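Local atomic coordinates of protein (hdlp (histone deacetylase-like protein)) (Aquifex aeolicus, PDB entry 1C3P), a protein that is a zinc-dependent homologue of histone deacetylases with an alpha/beta fold, probably acting as a deacetylase and perhaps taking part in acetoin degradation. Residues L163-D168 with F186-H191. Residues are numbered along the deposited sequence; the frame is centred on the assembly and turned at random.
Sequences LYIDLD and FVLSLH
L163 and F186 lie side by side on one face of the sheet and point the same way: with CG anti to the backbone N (chi1 167°), L163 swings CD1 across to 3.7 Å from CD2 of the F186 ring, which it meets obliquely. On that face I165 and L188 touch more loosely, CG2 to CD2 at 4.2 Å, and helix 228-245 covers L163, F186 and L188. Y164 and V187 occupy the other face, where CG1 of V187 comes to the tyrosine ring edge in its plane, 3.9 Å from CD2. Further along, CB of D166 sits beside S189. Four backbone bonds alternate between the strands, from Y164 N to F186 O (2.9 Å) through to L190 N to D166 O (3.1 Å). This is the parallel pairing of a beta-alpha-beta unit, whose connection carries helix 173-179, inside the arginase-like sheet of the deacetylase domain. Past D166 the chains diverge, though CD2 of L167 still packs on CG of L190 at 4.0 Å. D168, just beyond the strand end, binds zinc together with H170 and D258 in another structure of this protein, the metal being absent from this chain; its OD2 accepts a hydrogen bond from H170 N.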
loop_
_atom_site.group_PDB
_atom_site.type_symbol
_atom_site.label_atom_id
_atom_site.label_comp_id
_atom_site.label_asym_id
_atom_site.label_seq_id
_atom_site.Cartn_x
_atom_site.Cartn_y
_atom_site.Cartn_z
ATOM N N LEU A 163 -15.296 -0.731 3.258
ATOM C CA LEU A 163 -14.790 -0.284 1.973
ATOM C C LEU A 163 -13.280 -0.293 2.023
ATOM O O LEU A 163 -12.697 0.119 3.012
ATOM C CB LEU A 163 -15.283 1.143 1.683
ATOM C CG LEU A 163 -14.645 1.934 0.535
ATOM C CD1 LEU A 163 -14.980 1.256 -0.794
ATOM C CD2 LEU A 163 -15.136 3.369 0.552
ATOM N N TYR A 164 -12.655 -0.791 0.964
ATOM C CA TYR A 164 -11.199 -0.790 0.865
ATOM C C TYR A 164 -10.848 0.004 -0.392
ATOM O O TYR A 164 -11.384 -0.256 -1.473
ATOM C CB TYR A 164 -10.672 -2.213 0.737
ATOM C CG TYR A 164 -9.178 -2.274 0.533
ATOM C CD1 TYR A 164 -8.276 -2.021 1.572
ATOM C CD2 TYR A 164 -8.669 -2.580 -0.719
ATOM C CE1 TYR A 164 -6.884 -2.088 1.335
ATOM C CE2 TYR A 164 -7.324 -2.645 -0.958
ATOM C CZ TYR A 164 -6.436 -2.407 0.053
ATOM O OH TYR A 164 -5.098 -2.529 -0.266
ATOM N N ILE A 165 -9.964 0.990 -0.256
ATOM C CA ILE A 165 -9.562 1.815 -1.391
ATOM C C ILE A 165 -8.053 1.635 -1.552
ATOM O O ILE A 165 -7.293 1.818 -0.600
ATOM C CB ILE A 165 -9.873 3.298 -1.144
ATOM C CG1 ILE A 165 -11.375 3.479 -0.893
ATOM C CG2 ILE A 165 -9.388 4.129 -2.321
ATOM C CD1 ILE A 165 -11.744 4.857 -0.319
ATOM N N ASP A 166 -7.634 1.289 -2.760
ATOM C CA ASP A 166 -6.232 1.004 -3.039
ATOM C C ASP A 166 -5.635 1.986 -4.051
ATOM O O ASP A 166 -5.912 1.925 -5.254
ATOM C CB ASP A 166 -6.138 -0.461 -3.532
ATOM C CG ASP A 166 -4.707 -0.970 -3.622
ATOM O OD1 ASP A 166 -3.942 -0.424 -4.440
ATOM O OD2 ASP A 166 -4.358 -1.920 -2.870
ATOM N N LEU A 167 -4.799 2.899 -3.571
ATOM C CA LEU A 167 -4.202 3.893 -4.459
ATOM C C LEU A 167 -2.827 3.537 -5.008
ATOM O O LEU A 167 -2.206 4.338 -5.713
ATOM C CB LEU A 167 -4.147 5.256 -3.754
ATOM C CG LEU A 167 -5.544 5.764 -3.363
ATOM C CD1 LEU A 167 -5.426 7.177 -2.815
ATOM C CD2 LEU A 167 -6.484 5.757 -4.579
ATOM N N ASP A 168 -2.359 2.341 -4.669
ATOM C CA ASP A 168 -1.075 1.834 -5.158
ATOM C C ASP A 168 -1.194 1.764 -6.684
ATOM O O ASP A 168 -2.276 1.507 -7.196
ATOM C CB ASP A 168 -0.853 0.422 -4.616
ATOM C CG ASP A 168 0.544 -0.089 -4.864
ATOM O OD1 ASP A 168 1.473 0.406 -4.198
ATOM O OD2 ASP A 168 0.719 -0.975 -5.727
ATOM N N PHE A 186 -16.494 -3.800 -0.252
ATOM C CA PHE A 186 -16.442 -3.152 -1.552
ATOM C C PHE A 186 -14.987 -2.773 -1.740
ATOM O O PHE A 186 -14.397 -2.159 -0.863
ATOM C CB PHE A 186 -17.314 -1.881 -1.582
ATOM C CG PHE A 186 -17.440 -1.283 -2.954
ATOM C CD1 PHE A 186 -18.659 -1.296 -3.622
ATOM C CD2 PHE A 186 -16.328 -0.760 -3.609
ATOM C CE1 PHE A 186 -18.766 -0.800 -4.921
ATOM C CE2 PHE A 186 -16.427 -0.262 -4.903
ATOM C CZ PHE A 186 -17.658 -0.286 -5.561
ATOM N N VAL A 187 -14.405 -3.158 -2.872
ATOM C CA VAL A 187 -13.011 -2.851 -3.140
ATOM C C VAL A 187 -12.906 -1.932 -4.340
ATOM O O VAL A 187 -13.487 -2.202 -5.383
ATOM C CB VAL A 187 -12.183 -4.152 -3.440
ATOM C CG1 VAL A 187 -10.739 -3.799 -3.818
ATOM C CG2 VAL A 187 -12.206 -5.078 -2.236
ATOM N N LEU A 188 -12.184 -0.834 -4.168
ATOM C CA LEU A 188 -11.935 0.114 -5.244
ATOM C C LEU A 188 -10.442 0.208 -5.443
ATOM O O LEU A 188 -9.689 0.450 -4.494
ATOM C CB LEU A 188 -12.454 1.514 -4.905
ATOM C CG LEU A 188 -11.922 2.688 -5.758
ATOM C CD1 LEU A 188 -12.328 2.550 -7.224
ATOM C CD2 LEU A 188 -12.452 3.997 -5.196
ATOM N N SER A 189 -9.988 0.004 -6.664
ATOM C CA SER A 189 -8.563 0.146 -6.910
ATOM C C SER A 189 -8.279 0.967 -8.139
ATOM O O SER A 189 -8.883 0.744 -9.171
ATOM C CB SER A 189 -7.884 -1.215 -7.099
ATOM O OG SER A 189 -6.507 -0.986 -7.341
ATOM N N LEU A 190 -7.376 1.936 -8.031
ATOM C CA LEU A 190 -6.959 2.674 -9.215
ATOM C C LEU A 190 -5.568 2.068 -9.420
ATOM O O LEU A 190 -4.858 1.820 -8.453
ATOM C CB LEU A 190 -6.797 4.184 -8.989
ATOM C CG LEU A 190 -7.804 5.105 -8.305
ATOM C CD1 LEU A 190 -7.655 6.484 -8.930
ATOM C CD2 LEU A 190 -9.201 4.615 -8.439
ATOM N N HIS A 191 -5.163 1.841 -10.660
ATOM C CA HIS A 191 -3.863 1.228 -10.896
ATOM C C HIS A 191 -3.486 1.249 -12.371
ATOM O O HIS A 191 -4.318 1.573 -13.222
ATOM C CB HIS A 191 -3.905 -0.209 -10.368
ATOM C CG HIS A 191 -5.144 -0.954 -10.781
ATOM N ND1 HIS A 191 -5.330 -1.471 -12.048
ATOM C CD2 HIS A 191 -6.286 -1.208 -10.102
ATOM C CE1 HIS A 191 -6.533 -2.015 -12.128
ATOM N NE2 HIS A 191 -7.133 -1.870 -10.960
#